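Local coordinates for Plm1 (Streptomyces sp. HK803, PDB 4HXY), which is the ketoreductase domain of the first module of the phoslactomycin polyketide synthase and probably reduces a beta-keto intermediate with NADPH, at residues V62-A67 / V85-S90; G109-G114 / G126-L131; V283-T288 / G331-A336. All coordinates share one frame; numbering follows the deposited sequence.

Contact 1 of 3, residues V62-A67 / V85-S90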
# COMPACT_ATOMS: atom_id res chain seq x y z
N VAL A 62 -18.49 -0.06 9.90
CA VAL A 62 -17.45 0.87 10.29
C VAL A 62 -17.21 1.87 9.18
O VAL A 62 -16.90 1.50 8.06
CB VAL A 62 -16.11 0.16 10.54
CG1 VAL A 62 -15.06 1.16 11.01
CG2 VAL A 62 -16.26 -0.99 11.54
N GLY A 63 -17.31 3.15 9.51
CA GLY A 63 -17.01 4.20 8.57
C GLY A 63 -15.63 4.75 8.88
O GLY A 63 -15.45 5.32 9.96
N ALA A 64 -14.69 4.55 7.96
CA ALA A 64 -13.27 4.83 8.22
C ALA A 64 -12.67 5.74 7.15
O ALA A 64 -12.80 5.48 5.96
CB ALA A 64 -12.49 3.54 8.25
N GLY A 65 -12.02 6.80 7.59
CA GLY A 65 -11.25 7.64 6.69
C GLY A 65 -9.76 7.39 6.69
O GLY A 65 -9.05 7.88 5.81
N ALA A 66 -9.27 6.66 7.70
CA ALA A 66 -7.85 6.30 7.79
C ALA A 66 -7.72 4.98 8.53
O ALA A 66 -8.64 4.56 9.24
CB ALA A 66 -7.09 7.40 8.52
N ALA A 67 -6.55 4.35 8.40
CA ALA A 67 -6.29 3.03 8.99
C ALA A 67 -6.57 3.03 10.50
O ALA A 67 -7.12 2.06 11.03
CB ALA A 67 -4.86 2.61 8.71
N VAL A 85 -18.16 -7.86 10.25
CA VAL A 85 -17.67 -6.50 10.34
C VAL A 85 -17.36 -5.99 8.95
O VAL A 85 -16.47 -6.50 8.26
CB VAL A 85 -16.39 -6.43 11.17
CG1 VAL A 85 -15.85 -5.02 11.23
CG2 VAL A 85 -16.67 -6.97 12.59
N TRP A 86 -18.11 -4.97 8.56
CA TRP A 86 -17.97 -4.35 7.25
C TRP A 86 -17.44 -2.95 7.43
O TRP A 86 -17.84 -2.26 8.38
CB TRP A 86 -19.34 -4.32 6.56
CG TRP A 86 -19.74 -5.62 5.98
CD1 TRP A 86 -20.48 -6.61 6.58
CD2 TRP A 86 -19.41 -6.11 4.67
NE1 TRP A 86 -20.61 -7.68 5.73
CE2 TRP A 86 -19.95 -7.41 4.56
CE3 TRP A 86 -18.67 -5.59 3.61
CZ2 TRP A 86 -19.80 -8.18 3.41
CZ3 TRP A 86 -18.51 -6.36 2.47
CH2 TRP A 86 -19.08 -7.63 2.37
N CYS A 87 -16.55 -2.53 6.54
CA CYS A 87 -15.95 -1.21 6.60
C CYS A 87 -16.21 -0.46 5.30
O CYS A 87 -15.86 -0.96 4.22
CB CYS A 87 -14.45 -1.33 6.86
SG CYS A 87 -13.62 0.28 6.97
N VAL A 88 -16.83 0.72 5.40
CA VAL A 88 -17.06 1.56 4.21
C VAL A 88 -16.11 2.76 4.18
O VAL A 88 -15.82 3.38 5.19
CB VAL A 88 -18.52 2.07 4.09
CG1 VAL A 88 -19.44 0.93 3.74
CG2 VAL A 88 -18.97 2.79 5.38
N THR A 89 -15.61 3.04 2.99
CA THR A 89 -14.68 4.11 2.72
C THR A 89 -15.20 4.89 1.52
O THR A 89 -16.22 4.52 0.93
CB THR A 89 -13.30 3.57 2.35
OG1 THR A 89 -13.40 2.71 1.20
CG2 THR A 89 -12.73 2.77 3.51
N SER A 90 -14.54 6.00 1.20
CA SER A 90 -14.72 6.72 -0.05
C SER A 90 -13.36 7.21 -0.56
O SER A 90 -12.46 7.54 0.23
CB SER A 90 -15.70 7.90 0.13
OG SER A 90 -15.12 8.85 0.99
O HOH W 1 -12.76 6.74 3.52
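Two neighbouring parallel strands of a beta-alpha-beta unit, strand 59-63, helix 67-77 and strand 85-90, are joined here. Both backbone bonds of Val62 go to the residues flanking Cys87. Val62 N donates to Trp86 O at 2.8 Å, while Val62 O accepts from Val88 N at 2.8 Å, each donor lying nearly along the C=O axis. The same carbonyl also receives a CA-H...O contact, with Cys87 CA 3.2 Å from Val62 O, so two donors share one oxygen. Two residues on, where the first strand has given way to the turn leading into the helix, Ala64 N still reaches Val88 O at 3.2 Å in an almost straight bond (172°). Past that point the chains diverge, and a water spans the gap, donating to Ala64 O at 2.7 Å and accepting from Ser90 N at 3.0 Å.

Val62 and Cys87 project from the same face of the sheet. With its sulphur anti to the backbone N (chi1 -179°), Cys87 SG lies 3.7 Å from Ala64 CB, at the start of the turn. Val62 CG2 meets Val85 CG1 obliquely at 4.1 Å. The return helix of the Rossmann-like unit packs on this face, Ala73 against Val62 and Leu70 against Cys87, and Val110 of helix 105-120 adds to the cover over Cys87 and Ala64. On the opposite face CG1 of Val88 lies anti to the carbonyl carbon (chi1 -71°), leaving CG2 in the crowded position between the backbone N and the carbonyl carbon, close to Val62 O and Gly63 CA. That face is covered by helix 137-148, through Leu143 against Val88 and through Thr146 and Leu147 against the indole of Trp86. Near the strand end, Thr89 turns its methyl CG2 to Ala64 O.

Contact 2 of 3, residues G109-G114 / G126-L131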
# COMPACT_ATOMS: atom_id res chain seq x y z
N GLY A 109 -5.17 3.48 2.98
CA GLY A 109 -4.60 2.76 4.11
C GLY A 109 -5.59 1.86 4.84
O GLY A 109 -5.23 0.82 5.38
N VAL A 110 -6.85 2.29 4.86
CA VAL A 110 -7.93 1.50 5.43
C VAL A 110 -7.99 0.13 4.76
O VAL A 110 -8.17 -0.91 5.42
CB VAL A 110 -9.28 2.18 5.26
CG1 VAL A 110 -10.38 1.30 5.79
CG2 VAL A 110 -9.35 3.54 6.04
N TRP A 111 -7.87 0.12 3.43
CA TRP A 111 -7.92 -1.12 2.65
C TRP A 111 -6.69 -2.01 2.92
O TRP A 111 -6.80 -3.24 3.01
CB TRP A 111 -8.07 -0.81 1.15
CG TRP A 111 -9.47 -0.48 0.82
CD1 TRP A 111 -10.21 0.55 1.33
CD2 TRP A 111 -10.34 -1.21 -0.04
NE1 TRP A 111 -11.47 0.52 0.82
CE2 TRP A 111 -11.58 -0.54 -0.04
CE3 TRP A 111 -10.18 -2.33 -0.87
CZ2 TRP A 111 -12.65 -0.97 -0.79
CZ3 TRP A 111 -11.27 -2.75 -1.60
CH2 TRP A 111 -12.47 -2.05 -1.59
N GLY A 112 -5.53 -1.40 3.07
CA GLY A 112 -4.33 -2.17 3.40
C GLY A 112 -4.51 -2.91 4.71
O GLY A 112 -4.24 -4.10 4.80
N LEU A 113 -5.00 -2.20 5.72
CA LEU A 113 -5.23 -2.80 7.02
C LEU A 113 -6.38 -3.80 7.01
O LEU A 113 -6.29 -4.87 7.62
CB LEU A 113 -5.49 -1.70 8.06
CG LEU A 113 -5.49 -2.23 9.49
CD1 LEU A 113 -4.74 -1.22 10.40
CD2 LEU A 113 -6.90 -2.48 9.95
N GLY A 114 -7.46 -3.46 6.32
CA GLY A 114 -8.65 -4.29 6.26
C GLY A 114 -8.39 -5.67 5.67
O GLY A 114 -8.89 -6.67 6.16
N GLY A 126 -16.18 -9.11 7.54
CA GLY A 126 -17.10 -9.06 6.46
C GLY A 126 -16.40 -8.66 5.18
O GLY A 126 -16.18 -9.47 4.27
N GLY A 127 -15.98 -7.40 5.14
CA GLY A 127 -15.30 -6.89 3.97
C GLY A 127 -15.19 -5.38 3.91
O GLY A 127 -15.56 -4.66 4.86
N LEU A 128 -14.72 -4.92 2.76
CA LEU A 128 -14.51 -3.51 2.45
C LEU A 128 -15.42 -3.10 1.31
O LEU A 128 -15.55 -3.84 0.32
CB LEU A 128 -13.05 -3.28 2.02
CG LEU A 128 -12.02 -3.44 3.14
CD1 LEU A 128 -10.64 -3.96 2.65
CD2 LEU A 128 -11.88 -2.09 3.85
N VAL A 129 -16.08 -1.94 1.45
CA VAL A 129 -16.85 -1.35 0.37
C VAL A 129 -16.52 0.12 0.20
O VAL A 129 -16.68 0.90 1.13
CB VAL A 129 -18.36 -1.49 0.57
CG1 VAL A 129 -19.09 -1.07 -0.73
CG2 VAL A 129 -18.74 -2.93 0.97
N ASP A 130 -16.06 0.48 -1.00
CA ASP A 130 -15.74 1.87 -1.30
C ASP A 130 -16.93 2.53 -2.02
O ASP A 130 -17.40 2.04 -3.05
CB ASP A 130 -14.47 1.99 -2.14
CG ASP A 130 -14.01 3.43 -2.28
OD1 ASP A 130 -13.48 4.01 -1.28
OD2 ASP A 130 -14.19 3.97 -3.38
N LEU A 131 -17.44 3.61 -1.45
CA LEU A 131 -18.64 4.25 -1.96
C LEU A 131 -18.28 5.62 -2.52
O LEU A 131 -17.26 6.19 -2.17
CB LEU A 131 -19.65 4.46 -0.81
CG LEU A 131 -20.08 3.22 -0.04
CD1 LEU A 131 -21.02 3.62 1.06
CD2 LEU A 131 -20.72 2.19 -0.95
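Asp130 OD1 is gripped by two hydrogen bonds, from Thr89 OG1 on the adjoining strand and from Ala92 N in the loop beyond it, while OD2 forms a salt bridge with Arg164. These three partners fix the rotation of the buried carboxylate, and the arginine would be expected to keep it ionised. The backbone brings Asp130 CB to 3.7 Å from Trp111 CZ2 and Asp130 N to the same ring edge, in the indole plane; CG, anti to the backbone N (chi1 -171°), sets the direction of the carboxylate.

Between helix 109-114 and strand 126-131 there is no hydrogen bond; the join is apolar and centres on Leu128 beneath the tryptophan. Leu128 CB sits over the six-membered ring of Trp111, 3.7 Å from its centroid and only 11° off the normal, a CH-pi contact. The leucine runs back along the same face in the direction opposite to the indole: Leu128 CD1 passes Trp111 CE3 at 3.9 Å, and Leu128 CD2 passes Trp111 CD1 at 4.0 Å. CD2 goes on to meet Val110 CG1 at 4.2 Å. CD1 reaches the backbone at Gly114, where packing is tight: a CB on that residue would stand 3.0 Å from Leu128 CD1 and clash. Trp111 NE1 is hydrogen-bonded to Thr89 OG1, so the indole and the carboxylate share one hydroxyl. An alanine at Trp111 would remove the ring over Leu128 and the N-H to Thr89 and would probably loosen helix-strand packing and the hold on the hydroxyl.

The short axes approach to 9.2 Å and run nearly antiparallel (165°), as expected for helix 105-120 returning over the sheet between parallel strands 85-90 and 125-131. Leu128 also touches Cys87 on the first of these, and helix 67-77 flanks the same helix through Leu70 and Leu74.

Contact 3 of 3, residues V283-T288 / G331-A336. With NDP (NADPH dihydro-nicotinamide-adenine-dinucleotide phosphate), chain C.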
# COMPACT_ATOMS: atom_id res chain seq x y z
N VAL A 283 3.26 -7.72 14.14
CA VAL A 283 2.39 -7.45 15.28
C VAL A 283 0.94 -7.60 14.82
O VAL A 283 0.50 -6.90 13.91
CB VAL A 283 2.60 -6.01 15.83
CG1 VAL A 283 1.85 -5.81 17.15
CG2 VAL A 283 4.10 -5.73 15.99
N ARG A 284 0.18 -8.49 15.46
CA ARG A 284 -1.23 -8.66 15.13
C ARG A 284 -2.02 -7.40 15.44
O ARG A 284 -1.62 -6.61 16.31
CB ARG A 284 -1.84 -9.85 15.90
CG ARG A 284 -1.20 -11.23 15.63
CD ARG A 284 -1.23 -11.71 14.19
NE ARG A 284 0.12 -11.80 13.60
CZ ARG A 284 0.69 -12.89 13.07
NH1 ARG A 284 0.04 -14.05 13.00
NH2 ARG A 284 1.93 -12.81 12.60
N ILE A 285 -3.15 -7.23 14.77
CA ILE A 285 -4.01 -6.09 14.98
C ILE A 285 -4.39 -5.99 16.45
O ILE A 285 -4.41 -4.88 17.01
CB ILE A 285 -5.31 -6.19 14.11
CG1 ILE A 285 -4.96 -5.90 12.65
CG2 ILE A 285 -6.42 -5.25 14.64
CD1 ILE A 285 -6.02 -6.37 11.65
N ALA A 286 -4.65 -7.14 17.07
CA ALA A 286 -5.05 -7.18 18.48
C ALA A 286 -4.00 -6.59 19.43
O ALA A 286 -4.36 -6.15 20.53
CB ALA A 286 -5.39 -8.60 18.91
N GLU A 287 -2.73 -6.63 19.02
CA GLU A 287 -1.63 -6.14 19.81
C GLU A 287 -1.10 -4.78 19.32
O GLU A 287 -0.15 -4.27 19.90
CB GLU A 287 -0.47 -7.14 19.80
CG GLU A 287 -0.63 -8.34 20.74
CD GLU A 287 -1.82 -9.20 20.45
OE1 GLU A 287 -2.77 -9.21 21.28
OE2 GLU A 287 -1.83 -9.90 19.41
N THR A 288 -1.71 -4.23 18.28
CA THR A 288 -1.27 -2.95 17.70
C THR A 288 -2.11 -1.77 18.20
O THR A 288 -3.30 -1.69 17.92
CB THR A 288 -1.36 -2.97 16.16
OG1 THR A 288 -0.59 -4.04 15.64
CG2 THR A 288 -0.80 -1.68 15.58
N GLY A 331 0.03 -10.24 10.66
CA GLY A 331 1.08 -9.54 11.40
C GLY A 331 1.55 -8.24 10.77
O GLY A 331 2.34 -7.51 11.37
N GLN A 332 1.01 -7.93 9.59
CA GLN A 332 1.48 -6.76 8.82
C GLN A 332 0.48 -5.60 8.65
O GLN A 332 0.58 -4.80 7.71
CB GLN A 332 1.96 -7.26 7.45
CG GLN A 332 3.12 -8.21 7.58
CD GLN A 332 3.96 -8.31 6.35
OE1 GLN A 332 3.48 -8.16 5.23
NE2 GLN A 332 5.25 -8.56 6.56
N ALA A 333 -0.46 -5.45 9.58
CA ALA A 333 -1.46 -4.38 9.48
C ALA A 333 -0.89 -2.99 9.14
O ALA A 333 -1.34 -2.35 8.19
CB ALA A 333 -2.30 -4.30 10.76
N GLY A 334 0.10 -2.53 9.90
CA GLY A 334 0.70 -1.22 9.68
C GLY A 334 1.55 -1.16 8.43
O GLY A 334 1.57 -0.16 7.72
N TYR A 335 2.27 -2.25 8.16
CA TYR A 335 3.12 -2.33 6.97
C TYR A 335 2.22 -2.30 5.73
O TYR A 335 2.42 -1.54 4.79
CB TYR A 335 3.93 -3.60 7.02
CG TYR A 335 4.97 -3.74 5.94
CD1 TYR A 335 5.95 -2.79 5.77
CD2 TYR A 335 4.98 -4.86 5.13
CE1 TYR A 335 6.93 -2.93 4.80
CE2 TYR A 335 5.93 -5.01 4.15
CZ TYR A 335 6.92 -4.05 4.00
OH TYR A 335 7.86 -4.22 3.03
N ALA A 336 1.19 -3.13 5.75
CA ALA A 336 0.23 -3.19 4.64
C ALA A 336 -0.45 -1.84 4.42
O ALA A 336 -0.62 -1.39 3.30
CB ALA A 336 -0.84 -4.30 4.91
PA NDP C . 16.13 -1.83 5.21
O1A NDP C . 17.45 -2.43 4.89
O2A NDP C . 15.66 -1.86 6.64
O5B NDP C . 16.11 -0.32 4.71
C5B NDP C . 15.17 0.60 5.25
C4B NDP C . 15.83 1.95 5.31
O4B NDP C . 14.91 2.91 5.79
C3B NDP C . 17.00 2.00 6.26
O3B NDP C . 18.10 2.61 5.56
C2B NDP C . 16.55 2.86 7.41
O2B NDP C . 17.73 3.48 7.89
C1B NDP C . 15.58 3.78 6.69
N9A NDP C . 14.62 4.51 7.52
C8A NDP C . 13.69 3.99 8.39
N7A NDP C . 13.03 5.02 8.98
C5A NDP C . 13.52 6.19 8.46
C6A NDP C . 13.22 7.53 8.67
N6A NDP C . 12.28 7.96 9.51
N1A NDP C . 13.94 8.48 7.98
C2A NDP C . 14.92 8.10 7.06
N3A NDP C . 15.23 6.78 6.85
C4A NDP C . 14.52 5.86 7.54
O3 NDP C . 14.96 -2.51 4.34
PN NDP C . 14.98 -2.91 2.81
O1N NDP C . 14.66 -4.36 2.75
O2N NDP C . 16.16 -2.42 2.07
O5D NDP C . 13.64 -2.25 2.25
C5D NDP C . 13.60 -0.91 1.83
C4D NDP C . 12.20 -0.61 1.31
O4D NDP C . 11.78 -1.62 0.40
C3D NDP C . 11.18 -0.60 2.42
O3D NDP C . 10.37 0.53 2.29
C2D NDP C . 10.35 -1.85 2.21
O2D NDP C . 9.02 -1.72 2.68
C1D NDP C . 10.48 -2.07 0.72
N1N NDP C . 10.36 -3.48 0.36
C2N NDP C . 11.36 -4.37 0.66
C3N NDP C . 11.21 -5.74 0.48
C7N NDP C . 12.32 -6.69 0.73
O7N NDP C . 12.11 -7.98 0.30
N7N NDP C . 13.44 -6.40 1.37
C4N NDP C . 10.06 -6.22 -0.37
C5N NDP C . 9.03 -5.17 -0.66
C6N NDP C . 9.23 -3.86 -0.31
P2B NDP C . 17.82 4.22 9.30
O1X NDP C . 19.29 4.55 9.46
O2X NDP C . 17.33 3.31 10.43
O3X NDP C . 16.97 5.42 9.30
O HOH W 2 -1.32 -7.11 11.87
O HOH W 3 0.80 -3.96 12.63
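Arg284 sets CG anti to its carbonyl carbon (chi1 -60°) and then bends at chi2 and chi3, so the guanidinium folds back with one face over Gly331 N. Arg284 NE comes to 3.3 Å from Gly331 CA, and a CB on that glycine would clash with NH2. Gly331 has a positive phi (84°), at which a CB would also jam against the preceding residue's carbonyl O. Gly331 presents its carbonyl to Val283 N, with Val283 N to Gly331 O at 2.9 Å, in the carbonyl plane and on a lone pair. A water donates to Val283 O at 2.7 Å and accepts from Ala333 N at 3.0 Å, satisfying an amide of the first helical turn. Beside this polar seam, Ile285 CG1 packs on Ala333 CB at 3.6 Å.

Glu120 of helix 105-120 accepts from Ile285 N and Gly331 N, and Asp282 pairs with Arg284 NH2. Farther along, Tyr335, its CG anti to the backbone N (chi1 -173°), extends its hydroxyl to the nicotinamide ribose of NADPH, with Tyr335 OH and NDP O2D 2.8 Å apart. Lys300 also hydrogen-bonds the cofactor and touches Tyr335, consistent with Tyr335 being the proton donor, as in other short-chain reductases.

How the contacts relate
Contacts 1 and 2 share one Rossmann-like sheet, their centres about 6 Å apart, whereas contact 3 has its centre about 15 Å from that of contact 2 and about 17 Å from that of contact 1. The first two are buried, but contact 1 is held by backbone hydrogen bonds between strands and contact 2 by side chains between helix and sheet. Contact 3 is only partly buried and combines one direct backbone hydrogen bond, water bridges and a small apolar patch, with charged side chains at its margin. Helix 105-120 belongs to contact 2 and borders the other two; Leu113 CD1 meets Ala333 CB of contact 3 at 3.9 Å. Only contact 3 touches the cofactor.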